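Long-range contact in beta-galactosidase/beta-glucuronidase (Faecalibacterium prausnitzii L2-6, PDB 6MVF), which is a glycoside hydrolase of family 2, a gut-bacterial beta-glucuronidase that binds flavin mononucleotide: residues Thr49-Asp61 with Phe153-Leu165. Residues are numbered along the deposited sequence; the frame is centred on the assembly and turned at random.
Sequences TLPHTWNAVDGMD and FTFYGGLYRGVNL
The side-chain amide of N55 is gripped at both ends. Its OD1 takes the backbone N-H of G157 (OD1 to N 2.7 Å), the donor tilted 19° from the carbonyl plane, while ND2 gives an in-plane hydrogen bond to the syn lone pair of D58 OD1 and another to the carbonyl of L67. With OD1 accepting and ND2 donating, the amide's orientation is set; D58 OD2 is in turn salt-bridged to R43. Just before it, T53 forms an ST turn: N55 N donates to T53 OG1 at 3.0 Å, with that oxygen anti to its own backbone nitrogen (chi1 173°) and turned to the carbonyl of G157, though the refined length of that last bond is doubtfully short.

W54 lays one face of its indole over the G157-G158 backbone; G157 CA makes a CH-pi contact 4.0 Å from the centroid of the six-membered ring. The lack of a side chain on G157 lets the indole come this close, and G158, whose backbone angles call for glycine, continues the path beneath the ring; W54 NE1 is bonded to L67 O. Further along, H52 N donates to L159 O (2.8 Å). Beyond the cis peptide between L50 and P51, the L50 CD1 methyl touches both L159 CD1 and V163 CG2, 3.7 Å from the latter.

At the other end T154 OG1 donates to G59 O at 2.7 Å, in the carbonyl plane. The Y156 ring has N55 O near its plane at one edge; M60 crosses it at about a right angle, its CE methyl 3.4 Å from Y156 OH. That hydroxyl bonds to D304 in the TIM-barrel domain, and M60 O to R551. This is buried loop-on-loop packing in the N-terminal sugar-binding domain, the beta-sandwich of family 2 glycoside hydrolases, where it adjoins the barrel.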
ATOM      1  N   THR A  49     -20.749  -0.809 -14.497  1.00 37.24           N
ATOM      2  CA  THR A  49     -19.681   0.095 -14.105  1.00 38.03           C
ATOM      3  C   THR A  49     -18.728   0.291 -15.281  1.00 30.17           C
ATOM      4  O   THR A  49     -18.436  -0.657 -16.014  1.00 37.95           O
ATOM      5  CB  THR A  49     -18.957  -0.452 -12.872  1.00 39.42           C
ATOM      6  OG1 THR A  49     -19.873  -0.470 -11.766  1.00 47.10           O
ATOM      7  CG2 THR A  49     -17.771   0.417 -12.507  1.00 34.69           C
ATOM      8  N   LEU A  50     -18.288   1.542 -15.499  1.00 32.03           N
ATOM      9  CA  LEU A  50     -17.303   1.839 -16.543  1.00 38.79           C
ATOM     10  C   LEU A  50     -15.886   1.523 -16.062  1.00 32.71           C
ATOM     11  O   LEU A  50     -15.582   1.677 -14.875  1.00 31.24           O
ATOM     12  CB  LEU A  50     -17.368   3.306 -16.945  1.00 33.34           C
ATOM     13  CG  LEU A  50     -18.741   3.855 -17.297  1.00 33.01           C
ATOM     14  CD1 LEU A  50     -18.586   5.276 -17.832  1.00 26.69           C
ATOM     15  CD2 LEU A  50     -19.457   2.920 -18.281  1.00 29.69           C
ATOM     16  N   PRO A  51     -14.974   1.115 -16.972  1.00 33.32           N
ATOM     17  CA  PRO A  51     -15.076   0.906 -18.428  1.00 34.17           C
ATOM     18  C   PRO A  51     -16.033  -0.174 -18.853  1.00 30.09           C
ATOM     19  O   PRO A  51     -16.090  -1.215 -18.213  1.00 28.93           O
ATOM     20  CB  PRO A  51     -13.645   0.504 -18.836  1.00 30.60           C
ATOM     21  CG  PRO A  51     -12.946   0.185 -17.573  1.00 31.15           C
ATOM     22  CD  PRO A  51     -13.571   1.048 -16.529  1.00 21.06           C
ATOM     23  N   HIS A  52     -16.751   0.055 -19.950  1.00 31.68           N
ATOM     24  CA  HIS A  52     -17.776  -0.892 -20.348  1.00 27.88           C
ATOM     25  C   HIS A  52     -17.940  -0.946 -21.857  1.00 28.71           C
ATOM     26  O   HIS A  52     -17.882   0.073 -22.551  1.00 29.55           O
ATOM     27  CB  HIS A  52     -19.125  -0.545 -19.707  1.00 34.89           C
ATOM     28  CG  HIS A  52     -20.215  -1.481 -20.107  1.00 34.23           C
ATOM     29  ND1 HIS A  52     -21.063  -1.225 -21.162  1.00 31.93           N
ATOM     30  CD2 HIS A  52     -20.557  -2.705 -19.632  1.00 34.26           C
ATOM     31  CE1 HIS A  52     -21.895  -2.241 -21.306  1.00 34.71           C
ATOM     32  NE2 HIS A  52     -21.609  -3.151 -20.391  1.00 35.31           N
ATOM     33  N   THR A  53     -18.159  -2.150 -22.353  1.00 30.23           N
ATOM     34  CA  THR A  53     -18.669  -2.343 -23.696  1.00 30.46           C
ATOM     35  C   THR A  53     -19.727  -3.427 -23.651  1.00 32.57           C
ATOM     36  O   THR A  53     -19.586  -4.406 -22.915  1.00 34.03           O
ATOM     37  CB  THR A  53     -17.581  -2.744 -24.693  1.00 36.88           C
ATOM     38  OG1 THR A  53     -18.206  -3.072 -25.944  1.00 35.52           O
ATOM     39  CG2 THR A  53     -16.767  -3.941 -24.174  1.00 24.89           C
ATOM     40  N   TRP A  54     -20.786  -3.262 -24.438  1.00 39.28           N
ATOM     41  CA  TRP A  54     -21.769  -4.337 -24.544  1.00 32.14           C
ATOM     42  C   TRP A  54     -21.300  -5.467 -25.467  1.00 32.76           C
ATOM     43  O   TRP A  54     -21.973  -6.496 -25.544  1.00 30.49           O
ATOM     44  CB  TRP A  54     -23.136  -3.769 -24.986  1.00 25.72           C
ATOM     45  CG  TRP A  54     -23.159  -3.108 -26.352  1.00 33.85           C
ATOM     46  CD1 TRP A  54     -23.175  -3.734 -27.585  1.00 31.57           C
ATOM     47  CD2 TRP A  54     -23.174  -1.697 -26.621  1.00 31.52           C
ATOM     48  NE1 TRP A  54     -23.181  -2.791 -28.597  1.00 30.38           N
ATOM     49  CE2 TRP A  54     -23.181  -1.539 -28.037  1.00 30.47           C
ATOM     50  CE3 TRP A  54     -23.171  -0.554 -25.809  1.00 28.09           C
ATOM     51  CZ2 TRP A  54     -23.200  -0.281 -28.649  1.00 27.95           C
ATOM     52  CZ3 TRP A  54     -23.191   0.694 -26.415  1.00 28.78           C
ATOM     53  CH2 TRP A  54     -23.204   0.821 -27.827  1.00 31.61           C
ATOM     54  N   ASN A  55     -20.145  -5.324 -26.135  1.00 34.96           N
ATOM     55  CA  ASN A  55     -19.612  -6.362 -27.012  1.00 33.33           C
ATOM     56  C   ASN A  55     -18.499  -7.178 -26.356  1.00 34.97           C
ATOM     57  O   ASN A  55     -17.766  -7.880 -27.060  1.00 34.99           O
ATOM     58  CB  ASN A  55     -19.097  -5.765 -28.331  1.00 32.13           C
ATOM     59  CG  ASN A  55     -20.189  -5.063 -29.136  1.00 33.15           C
ATOM     60  OD1 ASN A  55     -20.031  -3.912 -29.571  1.00 27.16           O
ATOM     61  ND2 ASN A  55     -21.306  -5.752 -29.325  1.00 30.50           N
ATOM     62  N   ALA A  56     -18.368  -7.110 -25.027  1.00 35.68           N
ATOM     63  CA  ALA A  56     -17.233  -7.737 -24.351  1.00 26.56           C
ATOM     64  C   ALA A  56     -17.191  -9.238 -24.571  1.00 32.08           C
ATOM     65  O   ALA A  56     -16.113  -9.835 -24.558  1.00 32.10           O
ATOM     66  CB  ALA A  56     -17.283  -7.448 -22.856  1.00 23.60           C
ATOM     67  N   VAL A  57     -18.341  -9.874 -24.746  1.00 39.99           N
ATOM     68  CA  VAL A  57     -18.402 -11.304 -25.012  1.00 34.20           C
ATOM     69  C   VAL A  57     -18.745 -11.592 -26.475  1.00 34.48           C
ATOM     70  O   VAL A  57     -18.013 -12.314 -27.151  1.00 38.30           O
ATOM     71  CB  VAL A  57     -19.378 -12.010 -24.047  1.00 36.32           C
ATOM     72  CG1 VAL A  57     -19.470 -13.493 -24.360  1.00 25.76           C
ATOM     73  CG2 VAL A  57     -18.911 -11.783 -22.623  1.00 33.47           C
ATOM     74  N   ASP A  58     -19.836 -11.016 -26.996  1.00 33.21           N
ATOM     75  CA  ASP A  58     -20.232 -11.435 -28.343  1.00 35.67           C
ATOM     76  C   ASP A  58     -19.260 -10.928 -29.410  1.00 37.21           C
ATOM     77  O   ASP A  58     -19.209 -11.499 -30.507  1.00 33.78           O
ATOM     78  CB  ASP A  58     -21.687 -11.031 -28.651  1.00 32.31           C
ATOM     79  CG  ASP A  58     -21.898  -9.517 -28.772  1.00 43.40           C
ATOM     80  OD1 ASP A  58     -20.963  -8.731 -28.490  1.00 37.90           O
ATOM     81  OD2 ASP A  58     -23.029  -9.109 -29.150  1.00 45.29           O
ATOM     82  N   GLY A  59     -18.463  -9.901 -29.095  1.00 38.61           N
ATOM     83  CA  GLY A  59     -17.425  -9.394 -29.976  1.00 32.12           C
ATOM     84  C   GLY A  59     -16.241 -10.328 -30.153  1.00 37.72           C
ATOM     85  O   GLY A  59     -15.365 -10.035 -30.979  1.00 32.55           O
ATOM     86  N   MET A  60     -16.205 -11.456 -29.413  1.00 34.46           N
ATOM     87  CA  MET A  60     -15.097 -12.396 -29.554  1.00 30.59           C
ATOM     88  C   MET A  60     -15.435 -13.851 -29.213  1.00 36.31           C
ATOM     89  O   MET A  60     -14.507 -14.671 -29.104  1.00 30.53           O
ATOM     90  CB  MET A  60     -13.917 -11.918 -28.698  1.00 32.06           C
ATOM     91  CG  MET A  60     -14.032 -12.154 -27.201  1.00 31.30           C
ATOM     92  SD  MET A  60     -12.542 -11.520 -26.384  1.00 39.23           S
ATOM     93  CE  MET A  60     -12.877  -9.770 -26.334  1.00 20.59           C
ATOM     94  N   ASP A  61     -16.706 -14.227 -29.068  1.00 32.81           N
ATOM     95  CA  ASP A  61     -17.011 -15.613 -28.726  1.00 34.84           C
ATOM     96  C   ASP A  61     -17.282 -16.473 -29.951  1.00 40.14           C
ATOM     97  O   ASP A  61     -17.458 -17.691 -29.811  1.00 39.18           O
ATOM     98  CB  ASP A  61     -18.197 -15.696 -27.758  1.00 29.62           C
ATOM     99  CG  ASP A  61     -19.456 -15.065 -28.322  1.00 42.57           C
ATOM    100  OD1 ASP A  61     -19.389 -14.514 -29.444  1.00 45.59           O
ATOM    101  OD2 ASP A  61     -20.515 -15.123 -27.647  1.00 39.24           O
ATOM    102  N   PHE A 153     -11.282  -6.606 -37.209  1.00 34.57           N
ATOM    103  CA  PHE A 153     -11.332  -6.505 -35.754  1.00 39.64           C
ATOM    104  C   PHE A 153     -12.675  -5.927 -35.359  1.00 37.38           C
ATOM    105  O   PHE A 153     -13.279  -5.146 -36.105  1.00 40.60           O
ATOM    106  CB  PHE A 153     -10.177  -5.666 -35.142  1.00 37.62           C
ATOM    107  CG  PHE A 153     -10.261  -4.175 -35.393  1.00 34.81           C
ATOM    108  CD1 PHE A 153      -9.737  -3.618 -36.550  1.00 34.05           C
ATOM    109  CD2 PHE A 153     -10.815  -3.325 -34.445  1.00 35.47           C
ATOM    110  CE1 PHE A 153      -9.789  -2.235 -36.781  1.00 31.07           C
ATOM    111  CE2 PHE A 153     -10.875  -1.940 -34.665  1.00 36.76           C
ATOM    112  CZ  PHE A 153     -10.367  -1.398 -35.841  1.00 37.74           C
ATOM    113  N   THR A 154     -13.125  -6.331 -34.176  1.00 37.49           N
ATOM    114  CA  THR A 154     -14.437  -5.961 -33.664  1.00 36.12           C
ATOM    115  C   THR A 154     -14.500  -4.486 -33.243  1.00 32.22           C
ATOM    116  O   THR A 154     -13.573  -3.948 -32.629  1.00 32.58           O
ATOM    117  CB  THR A 154     -14.773  -6.882 -32.490  1.00 31.19           C
ATOM    118  OG1 THR A 154     -14.676  -8.237 -32.933  1.00 34.62           O
ATOM    119  CG2 THR A 154     -16.171  -6.622 -31.956  1.00 31.85           C
ATOM    120  N   PHE A 155     -15.616  -3.836 -33.586  1.00 32.23           N
ATOM    121  CA  PHE A 155     -15.899  -2.458 -33.183  1.00 31.74           C
ATOM    122  C   PHE A 155     -16.719  -2.499 -31.902  1.00 32.04           C
ATOM    123  O   PHE A 155     -17.934  -2.293 -31.900  1.00 35.91           O
ATOM    124  CB  PHE A 155     -16.666  -1.700 -34.263  1.00 34.06           C
ATOM    125  CG  PHE A 155     -16.059  -1.769 -35.623  1.00 37.96           C
ATOM    126  CD1 PHE A 155     -14.722  -2.110 -35.806  1.00 41.63           C
ATOM    127  CD2 PHE A 155     -16.826  -1.480 -36.727  1.00 28.40           C
ATOM    128  CE1 PHE A 155     -14.177  -2.174 -37.076  1.00 40.38           C
ATOM    129  CE2 PHE A 155     -16.291  -1.544 -37.983  1.00 33.98           C
ATOM    130  CZ  PHE A 155     -14.966  -1.888 -38.165  1.00 37.17           C
ATOM    131  N   TYR A 156     -16.041  -2.776 -30.797  1.00 34.87           N
ATOM    132  CA  TYR A 156     -16.703  -2.845 -29.499  1.00 30.69           C
ATOM    133  C   TYR A 156     -17.419  -1.535 -29.199  1.00 32.76           C
ATOM    134  O   TYR A 156     -16.805  -0.465 -29.230  1.00 34.29           O
ATOM    135  CB  TYR A 156     -15.672  -3.140 -28.413  1.00 31.85           C
ATOM    136  CG  TYR A 156     -14.858  -4.395 -28.604  1.00 31.73           C
ATOM    137  CD1 TYR A 156     -15.377  -5.651 -28.266  1.00 28.67           C
ATOM    138  CD2 TYR A 156     -13.550  -4.328 -29.094  1.00 32.12           C
ATOM    139  CE1 TYR A 156     -14.624  -6.805 -28.430  1.00 28.27           C
ATOM    140  CE2 TYR A 156     -12.787  -5.480 -29.258  1.00 29.29           C
ATOM    141  CZ  TYR A 156     -13.327  -6.709 -28.915  1.00 28.60           C
ATOM    142  OH  TYR A 156     -12.568  -7.835 -29.063  1.00 29.71           O
ATOM    143  N   GLY A 157     -18.717  -1.608 -28.914  1.00 30.80           N
ATOM    144  CA  GLY A 157     -19.486  -0.411 -28.647  1.00 26.95           C
ATOM    145  C   GLY A 157     -19.442  -0.022 -27.181  1.00 30.47           C
ATOM    146  O   GLY A 157     -19.255  -0.858 -26.304  1.00 32.88           O
ATOM    147  N   GLY A 158     -19.603   1.270 -26.924  1.00 28.13           N
ATOM    148  CA  GLY A 158     -19.817   1.721 -25.567  1.00 29.05           C
ATOM    149  C   GLY A 158     -18.768   2.654 -25.000  1.00 33.40           C
ATOM    150  O   GLY A 158     -17.948   3.227 -25.726  1.00 35.24           O
ATOM    151  N   LEU A 159     -18.815   2.815 -23.677  1.00 32.27           N
ATOM    152  CA  LEU A 159     -17.943   3.730 -22.945  1.00 35.67           C
ATOM    153  C   LEU A 159     -16.802   2.918 -22.329  1.00 33.20           C
ATOM    154  O   LEU A 159     -16.771   2.644 -21.130  1.00 31.37           O
ATOM    155  CB  LEU A 159     -18.747   4.470 -21.882  1.00 31.59           C
ATOM    156  CG  LEU A 159     -19.804   5.456 -22.336  1.00 31.54           C
ATOM    157  CD1 LEU A 159     -20.545   5.976 -21.121  1.00 31.48           C
ATOM    158  CD2 LEU A 159     -19.129   6.591 -23.104  1.00 28.23           C
ATOM    159  N   TYR A 160     -15.852   2.519 -23.166  1.00 32.24           N
ATOM    160  CA  TYR A 160     -14.925   1.467 -22.766  1.00 34.81           C
ATOM    161  C   TYR A 160     -13.672   2.006 -22.060  1.00 31.87           C
ATOM    162  O   TYR A 160     -12.756   1.228 -21.769  1.00 26.66           O
ATOM    163  CB  TYR A 160     -14.560   0.606 -23.983  1.00 25.55           C
ATOM    164  CG  TYR A 160     -13.818   1.360 -25.041  1.00 28.93           C
ATOM    165  CD1 TYR A 160     -14.490   2.055 -26.037  1.00 28.13           C
ATOM    166  CD2 TYR A 160     -12.423   1.394 -25.034  1.00 32.21           C
ATOM    167  CE1 TYR A 160     -13.779   2.762 -27.012  1.00 34.80           C
ATOM    168  CE2 TYR A 160     -11.710   2.085 -25.987  1.00 27.35           C
ATOM    169  CZ  TYR A 160     -12.378   2.766 -26.978  1.00 31.63           C
ATOM    170  OH  TYR A 160     -11.632   3.457 -27.923  1.00 27.42           O
ATOM    171  N   ARG A 161     -13.632   3.315 -21.763  1.00 31.15           N
ATOM    172  CA  ARG A 161     -12.529   3.937 -21.038  1.00 33.88           C
ATOM    173  C   ARG A 161     -12.958   4.729 -19.810  1.00 38.46           C
ATOM    174  O   ARG A 161     -12.084   5.171 -19.053  1.00 32.21           O
ATOM    175  CB  ARG A 161     -11.729   4.880 -21.952  1.00 32.24           C
ATOM    176  CG  ARG A 161     -10.934   4.176 -23.042  1.00 33.93           C
ATOM    177  CD  ARG A 161     -10.007   5.132 -23.798  1.00 31.42           C
ATOM    178  NE  ARG A 161      -9.374   4.400 -24.879  1.00 31.77           N
ATOM    179  CZ  ARG A 161      -8.978   4.921 -26.037  1.00 31.32           C
ATOM    180  NH1 ARG A 161      -9.130   6.217 -26.287  1.00 30.06           N
ATOM    181  NH2 ARG A 161      -8.437   4.123 -26.954  1.00 26.91           N
ATOM    182  N   GLY A 162     -14.262   4.933 -19.599  1.00 36.78           N
ATOM    183  CA  GLY A 162     -14.763   5.686 -18.468  1.00 30.27           C
ATOM    184  C   GLY A 162     -15.010   7.138 -18.821  1.00 28.32           C
ATOM    185  O   GLY A 162     -14.759   7.593 -19.940  1.00 32.34           O
ATOM    186  N   VAL A 163     -15.486   7.874 -17.811  1.00 30.20           N
ATOM    187  CA  VAL A 163     -16.014   9.233 -17.949  1.00 30.83           C
ATOM    188  C   VAL A 163     -15.617  10.035 -16.711  1.00 27.75           C
ATOM    189  O   VAL A 163     -15.598   9.504 -15.598  1.00 30.95           O
ATOM    190  CB  VAL A 163     -17.561   9.221 -18.134  1.00 30.24           C
ATOM    191  CG1 VAL A 163     -18.136  10.628 -18.107  1.00 28.43           C
ATOM    192  CG2 VAL A 163     -17.969   8.515 -19.431  1.00 25.43           C
ATOM    193  N   ASN A 164     -15.316  11.323 -16.900  1.00 29.06           N
ATOM    194  CA  ASN A 164     -14.837  12.188 -15.828  1.00 33.17           C
ATOM    195  C   ASN A 164     -15.646  13.471 -15.758  1.00 32.12           C
ATOM    196  O   ASN A 164     -16.107  13.997 -16.773  1.00 31.56           O
ATOM    197  CB  ASN A 164     -13.372  12.594 -16.007  1.00 33.71           C
ATOM    198  CG  ASN A 164     -12.410  11.475 -15.708  1.00 35.40           C
ATOM    199  OD1 ASN A 164     -12.546  10.777 -14.705  1.00 40.24           O
ATOM    200  ND2 ASN A 164     -11.415  11.304 -16.577  1.00 29.28           N
ATOM    201  N   LEU A 165     -15.765  13.990 -14.542  1.00 33.23           N
ATOM    202  CA  LEU A 165     -16.310  15.313 -14.274  1.00 32.24           C
ATOM    203  C   LEU A 165     -15.157  16.223 -13.873  1.00 34.75           C
ATOM    204  O   LEU A 165     -14.324  15.837 -13.045  1.00 35.58           O
ATOM    205  CB  LEU A 165     -17.354  15.239 -13.164  1.00 29.28           C
ATOM    206  CG  LEU A 165     -18.463  16.265 -13.061  1.00 35.60           C
ATOM    207  CD1 LEU A 165     -19.370  16.154 -14.266  1.00 35.82           C
ATOM    208  CD2 LEU A 165     -19.239  16.020 -11.774  1.00 33.05           C
TER